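Long-range contact in ATP-dependent Clp endopeptidase (Clostridium difficile, PDB 3FES), which probably unfolds proteins with ATP for degradation by a partner protease, its N-terminal domain serving to recruit adaptors and substrates: residues V51-K65 against I125-L139. Numbering follows the deposited sequence.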
loop_
_atom_site.group_PDB
_atom_site.type_symbol
_atom_site.label_atom_id
_atom_site.label_comp_id
_atom_site.label_asym_id
_atom_site.label_seq_id
_atom_site.Cartn_x
_atom_site.Cartn_y
_atom_site.Cartn_z
ATOM N N VAL A 51 -9.000 7.105 -1.438
ATOM C CA VAL A 51 -8.062 8.201 -1.123
ATOM C C VAL A 51 -7.087 8.417 -2.300
ATOM O O VAL A 51 -6.923 9.537 -2.789
ATOM C CB VAL A 51 -7.247 7.896 0.162
ATOM C CG1 VAL A 51 -6.065 8.885 0.327
ATOM C CG2 VAL A 51 -8.143 7.912 1.398
ATOM N N LEU A 52 -6.452 7.339 -2.754
ATOM C CA LEU A 52 -5.386 7.434 -3.760
ATOM C C LEU A 52 -5.942 7.953 -5.094
ATOM O O LEU A 52 -5.304 8.769 -5.776
ATOM C CB LEU A 52 -4.632 6.097 -3.903
ATOM C CG LEU A 52 -3.764 5.705 -2.705
ATOM C CD1 LEU A 52 -3.301 4.196 -2.759
ATOM C CD2 LEU A 52 -2.537 6.659 -2.524
ATOM N N SER A 53 -7.144 7.488 -5.433
ATOM C CA SER A 53 -7.815 7.934 -6.649
ATOM C C SER A 53 -8.274 9.397 -6.494
ATOM O O SER A 53 -8.203 10.187 -7.438
ATOM C CB SER A 53 -8.998 7.018 -6.961
ATOM O OG SER A 53 -9.939 7.721 -7.749
ATOM N N LYS A 54 -8.706 9.766 -5.291
ATOM C CA LYS A 54 -9.174 11.130 -5.058
ATOM C C LYS A 54 -8.036 12.158 -5.221
ATOM O O LYS A 54 -8.244 13.238 -5.783
ATOM C CB LYS A 54 -9.870 11.257 -3.692
ATOM C CG LYS A 54 -10.439 12.624 -3.389
ATOM C CD LYS A 54 -11.661 12.910 -4.275
ATOM C CE LYS A 54 -12.594 13.940 -3.658
ATOM N NZ LYS A 54 -12.548 15.238 -4.367
ATOM N N VAL A 55 -6.840 11.814 -4.747
ATOM C CA VAL A 55 -5.719 12.725 -4.854
ATOM C C VAL A 55 -5.104 12.681 -6.251
ATOM O O VAL A 55 -4.255 13.513 -6.568
ATOM C CB VAL A 55 -4.610 12.494 -3.756
ATOM C CG1 VAL A 55 -5.232 12.376 -2.349
ATOM C CG2 VAL A 55 -3.724 11.297 -4.087
ATOM N N GLY A 56 -5.493 11.700 -7.066
ATOM C CA GLY A 56 -5.083 11.701 -8.477
ATOM C C GLY A 56 -4.317 10.527 -9.088
ATOM O O GLY A 56 -4.056 10.534 -10.288
ATOM N N PHE A 57 -3.937 9.522 -8.300
ATOM C CA PHE A 57 -3.221 8.380 -8.861
ATOM C C PHE A 57 -4.104 7.453 -9.678
ATOM O O PHE A 57 -5.289 7.255 -9.360
ATOM C CB PHE A 57 -2.595 7.538 -7.767
ATOM C CG PHE A 57 -1.545 8.252 -6.992
ATOM C CD1 PHE A 57 -1.797 8.670 -5.688
ATOM C CD2 PHE A 57 -0.319 8.546 -7.575
ATOM C CE1 PHE A 57 -0.817 9.337 -4.972
ATOM C CE2 PHE A 57 0.675 9.229 -6.863
ATOM C CZ PHE A 57 0.426 9.634 -5.589
ATOM N N THR A 58 -3.501 6.842 -10.691
ATOM C CA THR A 58 -4.121 5.731 -11.415
ATOM C C THR A 58 -3.199 4.539 -11.284
ATOM O O THR A 58 -2.025 4.703 -10.936
ATOM C CB THR A 58 -4.237 6.028 -12.924
ATOM O OG1 THR A 58 -2.957 6.443 -13.407
ATOM C CG2 THR A 58 -5.260 7.138 -13.188
ATOM N N GLU A 59 -3.701 3.342 -11.577
ATOM C CA GLU A 59 -2.833 2.179 -11.603
ATOM C C GLU A 59 -1.680 2.329 -12.610
ATOM O O GLU A 59 -0.531 1.978 -12.305
ATOM C CB GLU A 59 -3.627 0.933 -11.969
ATOM C CG GLU A 59 -4.853 0.711 -11.161
ATOM C CD GLU A 59 -5.492 -0.602 -11.531
ATOM O OE1 GLU A 59 -4.857 -1.354 -12.311
ATOM O OE2 GLU A 59 -6.615 -0.883 -11.039
ATOM N N ALA A 60 -1.989 2.844 -13.806
ATOM C CA ALA A 60 -0.990 3.038 -14.854
ATOM C C ALA A 60 0.118 3.984 -14.413
ATOM O O ALA A 60 1.293 3.703 -14.645
ATOM C CB ALA A 60 -1.646 3.534 -16.167
ATOM N N TYR A 61 -0.238 5.081 -13.748
ATOM C CA TYR A 61 0.784 6.012 -13.258
ATOM C C TYR A 61 1.720 5.349 -12.240
ATOM O O TYR A 61 2.945 5.414 -12.370
ATOM C CB TYR A 61 0.162 7.263 -12.648
ATOM C CG TYR A 61 1.176 8.168 -11.987
ATOM C CD1 TYR A 61 1.810 9.185 -12.706
ATOM C CD2 TYR A 61 1.521 7.999 -10.649
ATOM C CE1 TYR A 61 2.756 10.021 -12.096
ATOM C CE2 TYR A 61 2.466 8.830 -10.025
ATOM C CZ TYR A 61 3.075 9.830 -10.748
ATOM O OH TYR A 61 4.000 10.644 -10.130
ATOM N N LEU A 62 1.142 4.716 -11.228
ATOM C CA LEU A 62 1.958 4.068 -10.188
ATOM C C LEU A 62 2.897 3.004 -10.733
ATOM O O LEU A 62 4.088 2.983 -10.412
ATOM C CB LEU A 62 1.063 3.446 -9.123
ATOM C CG LEU A 62 0.368 4.368 -8.137
ATOM C CD1 LEU A 62 -0.317 3.453 -7.085
ATOM C CD2 LEU A 62 1.380 5.305 -7.471
ATOM N N GLU A 63 2.338 2.107 -11.535
ATOM C CA GLU A 63 3.127 1.123 -12.265
ATOM C C GLU A 63 4.263 1.710 -13.082
ATOM O O GLU A 63 5.389 1.219 -13.007
ATOM C CB GLU A 63 2.250 0.324 -13.189
ATOM C CG GLU A 63 1.934 -1.016 -12.676
ATOM C CD GLU A 63 1.246 -1.857 -13.711
ATOM O OE1 GLU A 63 1.625 -3.044 -13.835
ATOM O OE2 GLU A 63 0.331 -1.329 -14.403
ATOM N N GLY A 64 3.973 2.749 -13.866
ATOM C CA GLY A 64 5.010 3.428 -14.657
ATOM C C GLY A 64 6.141 3.956 -13.791
ATOM O O GLY A 64 7.319 3.793 -14.127
ATOM N N LYS A 65 5.785 4.597 -12.671
ATOM C CA LYS A 65 6.781 5.152 -11.744
ATOM C C LYS A 65 7.627 4.063 -11.090
ATOM O O LYS A 65 8.834 4.238 -10.887
ATOM C CB LYS A 65 6.120 6.018 -10.664
ATOM C CG LYS A 65 5.581 7.380 -11.148
ATOM C CD LYS A 65 6.616 8.235 -11.920
ATOM C CE LYS A 65 7.949 8.363 -11.158
ATOM N NZ LYS A 65 8.980 9.111 -11.937
ATOM N N ILE A 125 7.416 7.977 -4.256
ATOM C CA ILE A 125 6.435 8.222 -5.301
ATOM C C ILE A 125 5.409 9.268 -4.838
ATOM O O ILE A 125 5.072 10.160 -5.598
ATOM C CB ILE A 125 5.710 6.913 -5.727
ATOM C CG1 ILE A 125 6.700 5.963 -6.441
ATOM C CG2 ILE A 125 4.453 7.252 -6.594
ATOM C CD1 ILE A 125 6.154 4.544 -6.695
ATOM N N LEU A 126 4.908 9.150 -3.607
ATOM C CA LEU A 126 3.983 10.178 -3.089
ATOM C C LEU A 126 4.663 11.566 -3.082
ATOM O O LEU A 126 4.068 12.577 -3.476
ATOM C CB LEU A 126 3.511 9.833 -1.688
ATOM C CG LEU A 126 2.693 8.532 -1.636
ATOM C CD1 LEU A 126 2.506 8.153 -0.180
ATOM C CD2 LEU A 126 1.357 8.756 -2.297
ATOM N N ASN A 127 5.907 11.594 -2.632
ATOM C CA ASN A 127 6.642 12.857 -2.571
ATOM C C ASN A 127 6.890 13.449 -3.949
ATOM O O ASN A 127 6.761 14.670 -4.151
ATOM C CB ASN A 127 7.985 12.646 -1.862
ATOM C CG ASN A 127 7.812 12.329 -0.387
ATOM O OD1 ASN A 127 6.761 12.573 0.181
ATOM N ND2 ASN A 127 8.845 11.766 0.234
ATOM N N TYR A 128 7.273 12.588 -4.890
ATOM C CA TYR A 128 7.569 13.001 -6.277
ATOM C C TYR A 128 6.336 13.645 -6.904
ATOM O O TYR A 128 6.419 14.708 -7.569
ATOM C CB TYR A 128 8.027 11.769 -7.101
ATOM C CG TYR A 128 8.429 12.105 -8.519
ATOM C CD1 TYR A 128 9.758 12.415 -8.834
ATOM C CD2 TYR A 128 7.476 12.119 -9.553
ATOM C CE1 TYR A 128 10.135 12.742 -10.146
ATOM C CE2 TYR A 128 7.842 12.448 -10.865
ATOM C CZ TYR A 128 9.167 12.752 -11.144
ATOM O OH TYR A 128 9.525 13.062 -12.426
ATOM N N ALA A 129 5.182 13.014 -6.667
ATOM C CA ALA A 129 3.897 13.527 -7.132
ATOM C C ALA A 129 3.433 14.772 -6.359
ATOM O O ALA A 129 2.496 15.417 -6.769
ATOM C CB ALA A 129 2.809 12.417 -7.054
ATOM N N GLY A 130 4.078 15.078 -5.238
ATOM C CA GLY A 130 3.737 16.260 -4.445
ATOM C C GLY A 130 2.469 16.106 -3.611
ATOM O O GLY A 130 1.877 17.106 -3.195
ATOM N N VAL A 131 2.050 14.874 -3.351
ATOM C CA VAL A 131 0.814 14.649 -2.631
ATOM C C VAL A 131 0.934 13.863 -1.343
ATOM O O VAL A 131 -0.055 13.262 -0.910
ATOM C CB VAL A 131 -0.236 13.941 -3.518
ATOM C CG1 VAL A 131 -0.681 14.881 -4.650
ATOM C CG2 VAL A 131 0.277 12.607 -4.013
ATOM N N ASN A 132 2.114 13.823 -0.732
ATOM C CA ASN A 132 2.244 13.061 0.518
ATOM C C ASN A 132 1.281 13.633 1.594
ATOM O O ASN A 132 0.463 12.913 2.146
ATOM C CB ASN A 132 3.704 13.007 1.031
ATOM C CG ASN A 132 4.000 11.715 1.835
ATOM O OD1 ASN A 132 3.284 11.371 2.774
ATOM N ND2 ASN A 132 5.060 10.986 1.438
ATOM N N ASP A 133 1.352 14.937 1.855
ATOM C CA ASP A 133 0.530 15.466 2.937
ATOM C C ASP A 133 -0.937 15.517 2.535
ATOM O O ASP A 133 -1.803 15.475 3.398
ATOM C CB ASP A 133 0.984 16.877 3.358
ATOM C CG ASP A 133 2.257 16.860 4.225
ATOM O OD1 ASP A 133 2.614 15.801 4.810
ATOM O OD2 ASP A 133 2.886 17.930 4.346
ATOM N N ARG A 134 -1.212 15.678 1.237
ATOM C CA ARG A 134 -2.596 15.695 0.754
ATOM C C ARG A 134 -3.246 14.316 0.917
ATOM O O ARG A 134 -4.418 14.201 1.279
ATOM C CB ARG A 134 -2.636 16.140 -0.696
ATOM C CG ARG A 134 -2.120 17.572 -0.849
ATOM C CD ARG A 134 -2.788 18.282 -1.983
ATOM N NE ARG A 134 -4.167 18.549 -1.624
ATOM C CZ ARG A 134 -4.581 19.684 -1.074
ATOM N NH1 ARG A 134 -3.724 20.673 -0.837
ATOM N NH2 ARG A 134 -5.861 19.827 -0.762
ATOM N N THR A 135 -2.453 13.283 0.669
ATOM C CA THR A 135 -2.912 11.886 0.845
ATOM C C THR A 135 -3.242 11.651 2.306
ATOM O O THR A 135 -4.298 11.101 2.614
ATOM C CB THR A 135 -1.847 10.882 0.318
ATOM O OG1 THR A 135 -1.614 11.138 -1.072
ATOM C CG2 THR A 135 -2.302 9.452 0.476
ATOM N N LEU A 136 -2.351 12.066 3.206
ATOM C CA LEU A 136 -2.623 11.988 4.633
ATOM C C LEU A 136 -3.912 12.718 5.057
ATOM O O LEU A 136 -4.695 12.180 5.828
ATOM C CB LEU A 136 -1.440 12.508 5.421
ATOM C CG LEU A 136 -1.600 12.395 6.935
ATOM C CD1 LEU A 136 -1.815 10.966 7.366
ATOM C CD2 LEU A 136 -0.362 13.012 7.574
ATOM N N ALA A 137 -4.101 13.940 4.576
ATOM C CA ALA A 137 -5.298 14.704 4.891
ATOM C C ALA A 137 -6.557 13.970 4.431
ATOM O O ALA A 137 -7.503 13.849 5.187
ATOM C CB ALA A 137 -5.219 16.101 4.262
ATOM N N GLN A 138 -6.549 13.488 3.195
ATOM C CA GLN A 138 -7.722 12.836 2.589
ATOM C C GLN A 138 -8.027 11.532 3.331
ATOM O O GLN A 138 -9.191 11.177 3.559
ATOM C CB GLN A 138 -7.453 12.501 1.115
ATOM C CG GLN A 138 -8.681 11.919 0.401
ATOM C CD GLN A 138 -9.721 12.969 0.171
ATOM O OE1 GLN A 138 -9.448 13.964 -0.497
ATOM N NE2 GLN A 138 -10.941 12.771 0.728
ATOM N N LEU A 139 -6.966 10.835 3.719
ATOM C CA LEU A 139 -7.109 9.579 4.464
ATOM C C LEU A 139 -7.688 9.883 5.837
ATOM O O LEU A 139 -8.555 9.183 6.311
ATOM C CB LEU A 139 -5.766 8.859 4.603
ATOM C CG LEU A 139 -5.739 7.558 5.453
ATOM C CD1 LEU A 139 -6.718 6.491 4.960
ATOM C CD2 LEU A 139 -4.272 6.999 5.547
#
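V51 opens its two methyls over the helical turn T135–L139, the start of a worked example of packing between repeats: the Clp N-terminal domain is built from two related helical repeats, consistent with a pseudo-twofold, and here a helical corner of each meets the other. Helices 51-55 and 132-139 run at 128° to one another, 9.4 Å apart at their axes. V51 CG1, anti to the backbone N, sits 3.6 Å from T135 O, while CG2 rests on the backbone of L139. K54 crosses Q138 at about a right angle, its CG against the amide, whose NE2 is hydrogen-bonded to D142. V55 lays CG2 3.7 Å from T135 OG1; that hydroxyl donates to V131 O, which also takes T135 N from the opposite face of its carbonyl plane. Two bonds thus grip one oxygen, and the one from OG1 holds the threonine's rotation (chi1 -59°).

After the Schellman turn at G56, F57 points its ring at the opposing corner, which turns through a Schellman motif of its own at G130. V131 CG2, 3.4 Å from F57 CZ, and L126 CD2, 3.5 Å from F57 CE1, pack obliquely against that end of the ring. Next, Y61 brings its OH to A129 CB and to the edge of the Y128 ring, and L62 CD2 meets I125 CG2 at 3.7 Å. K65 rests CG over one face of the Y61 ring, offset toward its rim, and bends at chi2 and chi3 bring NZ into a cation–pi contact, 3.9 Å from the centroid of the Y128 ring and 23° off its normal.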